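Local coordinates for protein NUDIX hydrolase (Alicyclobacillus acidocaldarius subsp. acidocaldarius, PDB 3QSJ) that probably hydrolyses phosphorus-containing acid anhydrides with the help of magnesium or manganese, as Nudix hydrolases do, and here holds a calcium ion, at residues A10-V15 against V42-G47; R36-F41 against P195-T200; A74-A79 against F131-L136; G140-P145 against T154-C159; P181-L186 against A206-P211. All blocks are in the same frame, centred on the assembly; numbering follows the deposited sequence.

Interaction 1: A10-V15 against V42-G47; sequences AATLVV and VAFPGG. With CA (calcium ion), chain B.
Ala11 and Gly47 form an antiparallel hydrogen-bonded pair where strand 7-18 meets strand 42-48 in the central mixed sheet of the Nudix fold. Both bonds of the pair, Ala11 N to Gly47 O and Gly47 N to Ala11 O, measure 2.9 Å. The tight part follows at once: in the next, non-hydrogen-bonded pair the CA atoms of Thr12 and Gly46 are 4.0 Å apart, an approach consistent with the lack of a side chain on Gly46. Leu13 N then reaches Pro45 O in a nearly straight bond (3.0 Å, 169°). Thr12 points its CG2 anti to the backbone N, which sets the methyl 3.2 Å from Pro45 O and 3.4 Å from Phe44 CB. Val14 CG2 lies over one face of the Phe44 ring, toward the rim, as a CH-pi contact (3.9 Å to Phe44 CD2).

The other side is looser. Strand 42-48 is interrupted at Phe44 and Pro45, and a water links Thr12 OG1 and Phe44 O, donating to the latter. At partly exposed Gly46 the carbonyl serves the metal site shared with Glu82 and Glu86: Gly46 O binds the calcium ion at 2.3 Å.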
# COMPACT_ATOMS: atom_id res chain seq x y z
N ALA A 10 -9.73 6.00 1.58
CA ALA A 10 -8.63 5.09 1.94
C ALA A 10 -7.67 4.97 0.79
O ALA A 10 -7.96 5.44 -0.34
CB ALA A 10 -9.21 3.70 2.24
N ALA A 11 -6.53 4.32 1.06
CA ALA A 11 -5.55 4.06 -0.00
C ALA A 11 -4.79 2.85 0.33
O ALA A 11 -4.63 2.46 1.51
CB ALA A 11 -4.57 5.23 -0.16
N THR A 12 -4.32 2.21 -0.73
CA THR A 12 -3.61 0.95 -0.66
C THR A 12 -2.36 1.01 -1.52
O THR A 12 -2.41 1.54 -2.63
CB THR A 12 -4.56 -0.17 -1.15
OG1 THR A 12 -5.69 -0.20 -0.27
CG2 THR A 12 -3.91 -1.52 -1.04
N LEU A 13 -1.30 0.34 -1.05
CA LEU A 13 -0.02 0.32 -1.78
C LEU A 13 0.28 -1.08 -2.23
O LEU A 13 0.33 -2.03 -1.44
CB LEU A 13 1.15 0.84 -0.91
CG LEU A 13 2.43 1.16 -1.70
CD1 LEU A 13 2.13 2.21 -2.79
CD2 LEU A 13 3.54 1.63 -0.71
N VAL A 14 0.56 -1.21 -3.55
CA VAL A 14 0.85 -2.49 -4.17
C VAL A 14 2.35 -2.41 -4.42
O VAL A 14 2.79 -1.68 -5.35
CB VAL A 14 0.04 -2.65 -5.48
CG1 VAL A 14 0.31 -4.03 -6.12
CG2 VAL A 14 -1.47 -2.45 -5.22
N VAL A 15 3.12 -3.11 -3.59
CA VAL A 15 4.60 -3.07 -3.68
C VAL A 15 5.04 -4.32 -4.41
O VAL A 15 4.79 -5.44 -3.94
CB VAL A 15 5.22 -2.98 -2.26
CG1 VAL A 15 6.74 -2.78 -2.35
CG2 VAL A 15 4.57 -1.85 -1.43
N VAL A 42 -7.00 -11.64 2.71
CA VAL A 42 -5.68 -11.25 2.24
C VAL A 42 -5.88 -9.90 1.54
O VAL A 42 -6.97 -9.64 0.99
CB VAL A 42 -5.00 -12.30 1.33
CG1 VAL A 42 -4.66 -13.58 2.13
CG2 VAL A 42 -5.85 -12.64 0.09
N ALA A 43 -4.87 -9.03 1.60
CA ALA A 43 -4.91 -7.73 0.98
C ALA A 43 -3.51 -7.14 0.85
O ALA A 43 -2.50 -7.75 1.20
CB ALA A 43 -5.78 -6.79 1.84
N PHE A 44 -3.47 -5.94 0.36
CA PHE A 44 -2.22 -5.22 0.31
C PHE A 44 -2.25 -4.24 1.50
O PHE A 44 -3.33 -3.90 1.99
CB PHE A 44 -2.09 -4.43 -1.00
CG PHE A 44 -2.30 -5.29 -2.24
CD1 PHE A 44 -1.42 -6.33 -2.54
CD2 PHE A 44 -3.39 -5.07 -3.08
CE1 PHE A 44 -1.66 -7.16 -3.64
CE2 PHE A 44 -3.63 -5.90 -4.17
CZ PHE A 44 -2.77 -6.94 -4.44
N PRO A 45 -1.10 -3.72 1.93
CA PRO A 45 -1.10 -2.73 3.02
C PRO A 45 -1.90 -1.50 2.64
O PRO A 45 -1.90 -1.10 1.47
CB PRO A 45 0.41 -2.38 3.18
CG PRO A 45 1.13 -3.62 2.69
CD PRO A 45 0.28 -4.03 1.47
N GLY A 46 -2.62 -0.94 3.59
CA GLY A 46 -3.45 0.23 3.29
C GLY A 46 -4.35 0.62 4.42
O GLY A 46 -4.30 0.02 5.50
N GLY A 47 -5.16 1.63 4.21
CA GLY A 47 -6.08 2.01 5.27
C GLY A 47 -6.64 3.39 5.04
O GLY A 47 -6.41 4.01 3.99
CA CA B . -3.68 -0.50 7.68
O HOH W 1 -5.59 -2.48 1.82
O HOH W 2 -5.53 0.34 8.82
O HOH W 3 -2.10 0.10 9.50

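Interaction 2: R36-F41 against P195-T200; sequences RFLPGF and PAVRPT
Phe41 lays one face of its ring on Pro195, a CH-pi contact that joins the type II beta turn of Leu38 to Phe41 to the residues leading into helix 198-209. Pro195 CB sits over the ring centre, 13° off the normal, and its closest ring atom is Phe41 CE2 at 3.6 Å. The two side chains cross obliquely, and Pro195 CG also lies 3.8 Å from Phe41 CD2. On the opposite face Leu38 CD2 rests toward the rim, while Pro39 O lies in plane at the ring edge. The turn therefore packs against its own last residue, with the aromatic ring clasped between Leu38 and Pro195.

The side chain of Val197, the N-cap residue of the helix, crosses that of Phe41 at about a right angle. Its CG1 is anti to the carbonyl carbon (chi1 -57°), and this methyl comes 3.9 Å from Phe41 CE1. The same methyl touches Leu38 CD1 at 4.2 Å, again with the side chains crossing at about a right angle, and so links Leu38 and Phe41.

The backbones meet without direct hydrogen bonds between the segments. Pro195 O faces Phe41 CA in a CA-H...O contact and is also bonded by the backbone N of Val42, the first residue of strand 42-48. This is surface packing between a loop and a helix start, with the side chains of Phe41 and Glu86 of the metal site about 11 Å apart. Beside the ring contact, Gly40 O approaches Pro195 CD to 3.3 Å.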
# COMPACT_ATOMS: atom_id res chain seq x y z
N ARG A 36 -12.26 -7.91 13.96
CA ARG A 36 -13.74 -7.87 13.84
C ARG A 36 -14.17 -7.66 12.40
O ARG A 36 -15.23 -8.15 11.99
CB ARG A 36 -14.36 -6.78 14.71
CG ARG A 36 -14.16 -7.00 16.20
CD ARG A 36 -14.90 -5.90 16.97
NE ARG A 36 -14.54 -4.57 16.46
CZ ARG A 36 -13.44 -3.93 16.87
NH1 ARG A 36 -12.70 -4.42 17.86
NH2 ARG A 36 -13.13 -2.76 16.35
N PHE A 37 -13.36 -6.95 11.63
CA PHE A 37 -13.70 -6.66 10.24
C PHE A 37 -12.85 -7.47 9.27
O PHE A 37 -11.62 -7.39 9.31
CB PHE A 37 -13.66 -5.14 9.96
CG PHE A 37 -14.04 -4.73 8.55
CD1 PHE A 37 -15.34 -4.89 8.09
CD2 PHE A 37 -13.12 -4.10 7.72
CE1 PHE A 37 -15.71 -4.47 6.81
CE2 PHE A 37 -13.47 -3.68 6.44
CZ PHE A 37 -14.75 -3.88 5.98
N LEU A 38 -13.52 -8.23 8.39
CA LEU A 38 -12.84 -9.04 7.38
C LEU A 38 -11.70 -9.89 7.96
O LEU A 38 -10.62 -9.91 7.37
CB LEU A 38 -12.31 -8.19 6.23
CG LEU A 38 -13.36 -7.28 5.53
CD1 LEU A 38 -12.69 -6.53 4.38
CD2 LEU A 38 -14.61 -8.06 5.13
N PRO A 39 -11.94 -10.68 9.04
CA PRO A 39 -10.86 -11.59 9.52
C PRO A 39 -10.51 -12.58 8.44
O PRO A 39 -11.42 -13.03 7.70
CB PRO A 39 -11.48 -12.29 10.74
CG PRO A 39 -12.95 -12.08 10.60
CD PRO A 39 -13.17 -10.83 9.83
N GLY A 40 -9.21 -12.86 8.32
CA GLY A 40 -8.66 -13.86 7.40
C GLY A 40 -8.52 -13.38 5.98
O GLY A 40 -8.04 -14.13 5.14
N PHE A 41 -8.98 -12.19 5.68
CA PHE A 41 -8.86 -11.67 4.30
C PHE A 41 -7.40 -11.35 3.95
O PHE A 41 -6.65 -10.83 4.81
CB PHE A 41 -9.70 -10.40 4.09
CG PHE A 41 -11.14 -10.64 3.68
CD1 PHE A 41 -11.64 -10.12 2.50
CD2 PHE A 41 -11.98 -11.43 4.46
CE1 PHE A 41 -12.98 -10.32 2.12
CE2 PHE A 41 -13.32 -11.65 4.09
CZ PHE A 41 -13.80 -11.11 2.91
N PRO A 195 -9.96 -15.55 1.40
CA PRO A 195 -10.89 -14.53 0.91
C PRO A 195 -10.15 -13.24 0.55
O PRO A 195 -9.13 -12.90 1.17
CB PRO A 195 -11.84 -14.30 2.09
CG PRO A 195 -11.19 -14.96 3.27
CD PRO A 195 -9.94 -15.60 2.88
N ALA A 196 -10.68 -12.51 -0.44
CA ALA A 196 -10.12 -11.20 -0.83
C ALA A 196 -11.23 -10.33 -1.44
O ALA A 196 -12.15 -10.87 -2.04
CB ALA A 196 -8.95 -11.37 -1.82
N VAL A 197 -11.13 -9.00 -1.31
CA VAL A 197 -12.10 -8.09 -1.94
C VAL A 197 -11.84 -8.02 -3.45
O VAL A 197 -10.73 -8.31 -3.88
CB VAL A 197 -12.20 -6.71 -1.24
CG1 VAL A 197 -12.55 -6.89 0.23
CG2 VAL A 197 -10.89 -5.91 -1.39
N ARG A 198 -12.87 -7.72 -4.25
CA ARG A 198 -12.75 -7.64 -5.72
C ARG A 198 -11.55 -6.84 -6.24
O ARG A 198 -10.82 -7.36 -7.09
CB ARG A 198 -14.08 -7.25 -6.37
CG ARG A 198 -15.11 -8.40 -6.29
CD ARG A 198 -16.30 -8.13 -7.20
NE ARG A 198 -17.03 -6.95 -6.75
CZ ARG A 198 -17.52 -6.01 -7.55
NH1 ARG A 198 -18.16 -4.96 -7.04
NH2 ARG A 198 -17.37 -6.11 -8.86
N PRO A 199 -11.27 -5.61 -5.73
CA PRO A 199 -10.09 -4.86 -6.20
C PRO A 199 -8.77 -5.60 -6.04
O PRO A 199 -7.90 -5.54 -6.93
CB PRO A 199 -10.13 -3.60 -5.32
CG PRO A 199 -11.54 -3.42 -4.98
CD PRO A 199 -12.05 -4.80 -4.75
N THR A 200 -8.64 -6.37 -4.93
CA THR A 200 -7.42 -7.18 -4.69
C THR A 200 -7.19 -8.18 -5.81
O THR A 200 -6.08 -8.28 -6.33
CB THR A 200 -7.49 -7.86 -3.30
OG1 THR A 200 -7.53 -6.84 -2.33
CG2 THR A 200 -6.27 -8.76 -3.02

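Interaction 3: A74-A79 against F131-L136; sequences ALAVTA and FDLGLL
Ala76 and Val77 of helix 72-87 press against Phe131, Leu133 and Leu136, and apolar packing accounts for all the side-chain contact. Ala76 CB is met by two leucine methyls: Leu133 CD2 at 3.7 Å and Leu136 CD2 at 3.8 Å. Val77 turns CG2 anti to its carbonyl carbon, beside the backbone N (CG1 at chi1 171°), and this methyl reaches Phe131 CD2 at 4.1 Å and Leu133 CD2 at 4.2 Å. The Val77 side chain lies aslant to both partners. Leu133 CD2 thus touches both helix residues, and Leu80, further along the helix, adds contacts to Phe131, Leu133 and Leu136.

Polar bonds act within the 131-136 segment and shape it. Asp132 OD1 accepts from Gly134 N at 3.0 Å in an Asx turn, the donor standing 44° out of the carboxylate plane. The following 3-10 segment is closed by Leu136 N to Leu133 O, also 3.0 Å. Together these bonds curl the backbone in the stretch that brings Leu133 and Leu136 to the helix.

All five touching residues are buried. The contact packs one side of helix 72-87, which also carries Glu82 and Glu86, the calcium ligands, as the catalytic helix of Nudix hydrolases typically does.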
# COMPACT_ATOMS: atom_id res chain seq x y z
N ALA A 74 -2.10 13.36 -1.43
CA ALA A 74 -2.41 12.99 -0.03
C ALA A 74 -2.68 11.50 0.08
O ALA A 74 -2.22 10.88 1.03
CB ALA A 74 -3.62 13.76 0.49
N LEU A 75 -3.47 10.92 -0.84
CA LEU A 75 -3.79 9.47 -0.76
C LEU A 75 -2.55 8.59 -0.99
O LEU A 75 -2.44 7.52 -0.38
CB LEU A 75 -4.98 9.14 -1.71
CG LEU A 75 -6.28 9.70 -1.08
CD1 LEU A 75 -7.41 9.68 -2.04
CD2 LEU A 75 -6.68 8.86 0.15
N ALA A 76 -1.58 9.06 -1.80
CA ALA A 76 -0.29 8.35 -2.01
C ALA A 76 0.41 8.28 -0.67
O ALA A 76 0.89 7.21 -0.27
CB ALA A 76 0.61 9.06 -3.02
N VAL A 77 0.39 9.37 0.06
CA VAL A 77 0.94 9.43 1.42
C VAL A 77 0.21 8.46 2.35
O VAL A 77 0.87 7.71 3.10
CB VAL A 77 1.00 10.89 1.96
CG1 VAL A 77 1.36 10.87 3.44
CG2 VAL A 77 2.07 11.68 1.17
N THR A 78 -1.13 8.44 2.29
CA THR A 78 -1.93 7.51 3.13
C THR A 78 -1.39 6.11 2.88
O THR A 78 -1.12 5.38 3.80
CB THR A 78 -3.44 7.60 2.76
OG1 THR A 78 -3.89 8.94 3.00
CG2 THR A 78 -4.28 6.50 3.49
N ALA A 79 -1.23 5.74 1.62
CA ALA A 79 -0.76 4.40 1.26
C ALA A 79 0.64 4.09 1.81
O ALA A 79 0.86 3.02 2.39
CB ALA A 79 -0.81 4.22 -0.25
N PHE A 131 8.39 12.17 1.20
CA PHE A 131 8.18 11.12 0.20
C PHE A 131 8.44 11.63 -1.21
O PHE A 131 8.07 12.77 -1.53
CB PHE A 131 6.75 10.64 0.26
CG PHE A 131 6.49 9.85 1.52
CD1 PHE A 131 7.13 8.62 1.74
CD2 PHE A 131 5.67 10.36 2.52
CE1 PHE A 131 6.83 7.84 2.85
CE2 PHE A 131 5.39 9.61 3.67
CZ PHE A 131 5.96 8.34 3.83
N ASP A 132 9.00 10.76 -2.06
CA ASP A 132 9.15 11.10 -3.49
C ASP A 132 7.91 10.41 -4.11
O ASP A 132 7.93 9.18 -4.41
CB ASP A 132 10.47 10.50 -4.04
CG ASP A 132 10.58 10.75 -5.55
OD1 ASP A 132 9.64 11.38 -6.13
OD2 ASP A 132 11.62 10.33 -6.15
N LEU A 133 6.86 11.18 -4.33
CA LEU A 133 5.62 10.63 -4.91
C LEU A 133 5.76 10.20 -6.38
O LEU A 133 4.95 9.40 -6.86
CB LEU A 133 4.50 11.67 -4.76
CG LEU A 133 4.20 12.00 -3.28
CD1 LEU A 133 3.07 13.06 -3.16
CD2 LEU A 133 3.92 10.70 -2.44
N GLY A 134 6.83 10.63 -7.03
CA GLY A 134 7.15 10.26 -8.39
C GLY A 134 7.43 8.76 -8.52
O GLY A 134 7.43 8.20 -9.63
N LEU A 135 7.74 8.11 -7.40
CA LEU A 135 8.01 6.64 -7.33
C LEU A 135 6.70 5.83 -7.24
O LEU A 135 6.75 4.61 -7.31
CB LEU A 135 8.92 6.34 -6.16
CG LEU A 135 10.36 6.82 -6.34
CD1 LEU A 135 11.16 6.53 -5.04
CD2 LEU A 135 11.03 6.11 -7.53
N LEU A 136 5.55 6.50 -7.15
CA LEU A 136 4.25 5.76 -7.13
C LEU A 136 3.44 6.03 -8.36
O LEU A 136 3.51 7.16 -8.88
CB LEU A 136 3.38 6.19 -5.92
CG LEU A 136 3.64 5.36 -4.63
CD1 LEU A 136 5.13 5.53 -4.12
CD2 LEU A 136 2.74 5.94 -3.54

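Interaction 4: G140-P145 against T154-C159; sequences GRFVTP and TRFFLC
Arg141 runs extended from CG to NE, while Arg155 bends at chi2 (67°) and chi3, which places CD and NE beside Arg141; the two side chains meet at a slant. Both stand on one face of the beta hairpin formed by strands 137-143 and 151-160. Arg155 NH2 ends over the centre of the Arg141 guanidinium, 3.5 Å from Arg141 CZ, and the two planes are 30° apart. Such closeness of like charges is probably made tolerable by salt bridges: Arg141 NH2 to Asp153, Arg155 NH1 to Asp72 and Arg155 NH2 to Asp71.

On the other face Phe142 and Phe156 make an offset edge-to-face pair, centroids 5.6 Å apart and planes at 72°. The edge of Phe142 points toward the face of Phe156, with Phe142 CD2 3.6 Å from Phe156 CE2. Pro199 of helix 198-209 packs on both rings.

The backbone ladder fixes this register. Phe156 N donates to Gly140 O at 2.9 Å, whereas the return bond from Gly140 N to Phe156 O is weak. Phe142 N to Thr154 O (2.9 Å) and Thr154 N to Phe142 O (2.8 Å) close the next hydrogen-bonded pair. Phe142 O has a second donor besides Thr154 N, a water at 2.7 Å from that oxygen that also bonds Thr154 OG1.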
# COMPACT_ATOMS: atom_id res chain seq x y z
N GLY A 140 -5.60 2.71 -9.72
CA GLY A 140 -7.03 2.52 -9.70
C GLY A 140 -7.74 3.26 -8.61
O GLY A 140 -7.11 3.79 -7.69
N ARG A 141 -9.08 3.24 -8.69
CA ARG A 141 -9.89 3.82 -7.61
C ARG A 141 -11.14 2.98 -7.55
O ARG A 141 -11.75 2.70 -8.60
CB ARG A 141 -10.22 5.28 -7.90
CG ARG A 141 -11.03 5.95 -6.80
CD ARG A 141 -11.41 7.37 -7.25
NE ARG A 141 -12.23 8.01 -6.21
CZ ARG A 141 -12.59 9.29 -6.19
NH1 ARG A 141 -12.27 10.10 -7.22
NH2 ARG A 141 -13.27 9.79 -5.15
N PHE A 142 -11.47 2.50 -6.35
CA PHE A 142 -12.63 1.60 -6.21
C PHE A 142 -13.47 2.01 -5.05
O PHE A 142 -12.99 2.14 -3.91
CB PHE A 142 -12.16 0.15 -6.05
CG PHE A 142 -11.50 -0.35 -7.31
CD1 PHE A 142 -12.25 -0.53 -8.47
CD2 PHE A 142 -10.13 -0.53 -7.37
CE1 PHE A 142 -11.63 -0.88 -9.67
CE2 PHE A 142 -9.52 -0.93 -8.56
CZ PHE A 142 -10.28 -1.11 -9.70
N VAL A 143 -14.79 2.10 -5.29
CA VAL A 143 -15.70 2.43 -4.23
C VAL A 143 -16.49 1.14 -3.92
O VAL A 143 -17.10 0.51 -4.82
CB VAL A 143 -16.67 3.60 -4.64
CG1 VAL A 143 -17.64 3.94 -3.49
CG2 VAL A 143 -15.92 4.84 -5.11
N THR A 144 -16.55 0.78 -2.62
CA THR A 144 -17.30 -0.40 -2.25
C THR A 144 -18.75 -0.20 -2.75
O THR A 144 -19.30 0.89 -2.57
CB THR A 144 -17.28 -0.55 -0.73
OG1 THR A 144 -15.93 -0.34 -0.29
CG2 THR A 144 -17.85 -1.91 -0.27
N PRO A 145 -19.35 -1.24 -3.38
CA PRO A 145 -20.78 -1.14 -3.78
C PRO A 145 -21.74 -0.76 -2.63
O PRO A 145 -21.50 -1.15 -1.47
CB PRO A 145 -21.09 -2.55 -4.30
CG PRO A 145 -19.76 -3.12 -4.66
CD PRO A 145 -18.80 -2.58 -3.65
N THR A 154 -11.40 3.76 -2.23
CA THR A 154 -9.97 3.44 -2.07
C THR A 154 -9.14 3.73 -3.30
O THR A 154 -9.51 3.31 -4.40
CB THR A 154 -9.85 1.96 -1.73
OG1 THR A 154 -10.65 1.68 -0.55
CG2 THR A 154 -8.34 1.55 -1.46
N ARG A 155 -8.03 4.45 -3.10
CA ARG A 155 -7.10 4.84 -4.16
C ARG A 155 -5.98 3.82 -4.14
O ARG A 155 -5.38 3.62 -3.09
CB ARG A 155 -6.55 6.25 -3.92
CG ARG A 155 -6.20 7.02 -5.22
CD ARG A 155 -7.42 7.40 -6.11
NE ARG A 155 -8.48 8.05 -5.35
CZ ARG A 155 -8.66 9.37 -5.23
NH1 ARG A 155 -7.81 10.23 -5.81
NH2 ARG A 155 -9.64 9.85 -4.49
N PHE A 156 -5.66 3.20 -5.27
CA PHE A 156 -4.61 2.18 -5.33
C PHE A 156 -3.34 2.79 -6.05
O PHE A 156 -3.43 3.38 -7.12
CB PHE A 156 -5.09 0.98 -6.21
CG PHE A 156 -6.04 0.09 -5.44
CD1 PHE A 156 -5.60 -1.11 -4.90
CD2 PHE A 156 -7.34 0.51 -5.15
CE1 PHE A 156 -6.46 -1.92 -4.10
CE2 PHE A 156 -8.20 -0.30 -4.35
CZ PHE A 156 -7.74 -1.49 -3.83
N PHE A 157 -2.19 2.56 -5.45
CA PHE A 157 -0.91 3.01 -5.97
C PHE A 157 -0.02 1.80 -6.09
O PHE A 157 -0.07 0.85 -5.26
CB PHE A 157 -0.26 4.06 -5.01
CG PHE A 157 -1.06 5.33 -5.02
CD1 PHE A 157 -0.86 6.29 -6.01
CD2 PHE A 157 -2.01 5.57 -4.03
CE1 PHE A 157 -1.60 7.48 -6.00
CE2 PHE A 157 -2.77 6.74 -4.04
CZ PHE A 157 -2.64 7.63 -5.10
N LEU A 158 0.87 1.90 -7.06
CA LEU A 158 1.87 0.86 -7.30
C LEU A 158 3.29 1.46 -7.11
O LEU A 158 3.51 2.60 -7.51
CB LEU A 158 1.72 0.41 -8.78
CG LEU A 158 2.67 -0.69 -9.24
CD1 LEU A 158 2.16 -2.07 -8.71
CD2 LEU A 158 2.66 -0.80 -10.80
N CYS A 159 4.23 0.67 -6.55
CA CYS A 159 5.64 1.07 -6.48
C CYS A 159 6.48 -0.16 -6.50
O CYS A 159 5.97 -1.27 -6.34
CB CYS A 159 5.96 1.98 -5.31
SG CYS A 159 5.83 1.15 -3.71
O HOH W 4 -12.80 0.56 -1.70

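Interaction 5: P181-L186 against A206-P211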
# COMPACT_ATOMS: atom_id res chain seq x y z
N PRO A 181 4.54 -14.61 -5.30
CA PRO A 181 4.27 -14.44 -6.74
C PRO A 181 2.76 -14.13 -6.86
O PRO A 181 1.95 -14.72 -6.12
CB PRO A 181 4.57 -15.82 -7.32
CG PRO A 181 5.39 -16.49 -6.35
CD PRO A 181 5.02 -15.98 -5.01
N ALA A 182 2.38 -13.16 -7.69
CA ALA A 182 0.96 -12.74 -7.86
C ALA A 182 0.08 -13.91 -8.38
O ALA A 182 -1.06 -14.06 -7.94
CB ALA A 182 0.87 -11.53 -8.78
N ARG A 183 0.64 -14.77 -9.26
CA ARG A 183 -0.05 -15.97 -9.80
C ARG A 183 -0.49 -16.95 -8.68
O ARG A 183 -1.64 -17.45 -8.69
CB ARG A 183 0.88 -16.67 -10.81
CG ARG A 183 0.17 -17.58 -11.80
CD ARG A 183 1.16 -18.18 -12.79
NE ARG A 183 1.85 -17.15 -13.59
CZ ARG A 183 1.45 -16.74 -14.79
NH1 ARG A 183 2.14 -15.81 -15.44
NH2 ARG A 183 0.36 -17.25 -15.35
N ASP A 184 0.45 -17.25 -7.74
CA ASP A 184 0.26 -18.15 -6.58
C ASP A 184 -0.94 -17.69 -5.77
O ASP A 184 -1.86 -18.45 -5.51
CB ASP A 184 1.50 -18.11 -5.64
CG ASP A 184 2.65 -19.10 -5.87
OD1 ASP A 184 2.80 -19.57 -7.02
OD2 ASP A 184 3.44 -19.32 -4.91
N MSE A 185 -0.92 -16.40 -5.38
CA MSE A 185 -1.95 -15.79 -4.55
C MSE A 185 -3.30 -15.76 -5.25
O MSE A 185 -4.32 -16.13 -4.66
CB MSE A 185 -1.53 -14.38 -4.15
CG MSE A 185 -2.42 -13.81 -3.09
SE MSE A 185 -2.69 -15.03 -1.60
CE MSE A 185 -1.07 -14.95 -0.82
N LEU A 186 -3.29 -15.41 -6.52
CA LEU A 186 -4.51 -15.39 -7.33
C LEU A 186 -5.21 -16.75 -7.34
O LEU A 186 -6.41 -16.81 -7.11
CB LEU A 186 -4.20 -14.94 -8.79
CG LEU A 186 -5.43 -14.77 -9.71
CD1 LEU A 186 -6.50 -13.84 -9.09
CD2 LEU A 186 -5.04 -14.30 -11.07
N ALA A 206 -3.96 -8.22 -12.98
CA ALA A 206 -3.22 -7.21 -13.78
C ALA A 206 -1.74 -7.51 -13.70
O ALA A 206 -1.06 -7.49 -14.70
CB ALA A 206 -3.49 -5.78 -13.27
N LEU A 207 -1.24 -7.81 -12.49
CA LEU A 207 0.17 -8.18 -12.29
C LEU A 207 0.55 -9.48 -13.03
O LEU A 207 1.63 -9.57 -13.64
CB LEU A 207 0.41 -8.35 -10.79
CG LEU A 207 0.39 -7.06 -9.95
CD1 LEU A 207 0.66 -7.39 -8.48
CD2 LEU A 207 1.40 -6.03 -10.49
N VAL A 208 -0.35 -10.48 -13.03
CA VAL A 208 -0.06 -11.75 -13.75
C VAL A 208 0.09 -11.53 -15.26
O VAL A 208 0.93 -12.18 -15.89
CB VAL A 208 -1.12 -12.83 -13.37
CG1 VAL A 208 -1.04 -14.08 -14.27
CG2 VAL A 208 -0.99 -13.21 -11.90
N ALA A 209 -0.72 -10.61 -15.84
CA ALA A 209 -0.70 -10.31 -17.28
C ALA A 209 0.52 -9.50 -17.67
O ALA A 209 0.85 -9.39 -18.83
CB ALA A 209 -1.95 -9.54 -17.67
N CYS A 210 1.18 -8.89 -16.68
CA CYS A 210 2.30 -8.02 -16.89
C CYS A 210 3.66 -8.75 -16.94
O CYS A 210 3.96 -9.49 -16.03
CB CYS A 210 2.30 -6.95 -15.81
SG CYS A 210 3.33 -5.54 -16.23
N PRO A 211 4.52 -8.50 -17.95
CA PRO A 211 5.80 -9.23 -18.01
C PRO A 211 6.80 -8.93 -16.90
O PRO A 211 7.48 -9.85 -16.45
CB PRO A 211 6.37 -8.87 -19.38
CG PRO A 211 5.68 -7.59 -19.76
CD PRO A 211 4.30 -7.68 -19.16
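The Arg183 guanidinium carries Val208 CG1 on one face, 3.5 Å above the plane and offset toward the rim, in a helix-helix contact between the first turn of helix 182-190 and the last turn of helix 198-209. The closest guanidinium atom to that methyl is Arg183 NH2, at 3.6 Å. Arg183 leaves the backbone with CG anti to N and bends at chi3 (-61°), and its side chain crosses that of Val208 at about a right angle. The charged end has a long, weak ion pair with Asp23.

Below the guanidinium the packing is apolar. The other valine methyl, anti to the carbonyl carbon, enters against the start of the helix: Val208 CG2 lies 3.5 Å from Arg183 N and 3.7 Å from Ala182 C. Ala182 CB touches that methyl too, at 4.0 Å, and Leu186 CD2 approaches it from the next turn. Val208 thus gives CG1 to the guanidinium and CG2 to the start of helix 182-190, backbone and side chains alike.

The buried flank is formed by Leu207, which also packs on Val26 of strand 24-31. This is structural packing of helices 182-190 and 198-209, away from the metal site. Next to Val208, the small side chain of Ala182 brings its CB to 3.8 Å from Leu207 CB.

How the interactions relate
Interaction 1 lies about 3 Å from the chain's centre, and the other four all touch it. Interaction 4 extends the same sheet, since strands 7-18 and 151-160 are neighbours, and the two centres are about 9 Å apart. Interaction 3 covers one side of that sheet through helix 72-87, whereas helix 198-209 lies across the other and serves interaction 2 at its start and interaction 5 at its end. Interactions 2 and 3, about 24 Å apart between centres, lie on opposite sides of the chain's centre. Along the chain interactions 1, 3 and 4 follow in series, while interaction 2 crosses interactions 1 and 5. Together they tie both helical layers to the calcium-bearing sheet, as in an alpha-beta-alpha Nudix sandwich.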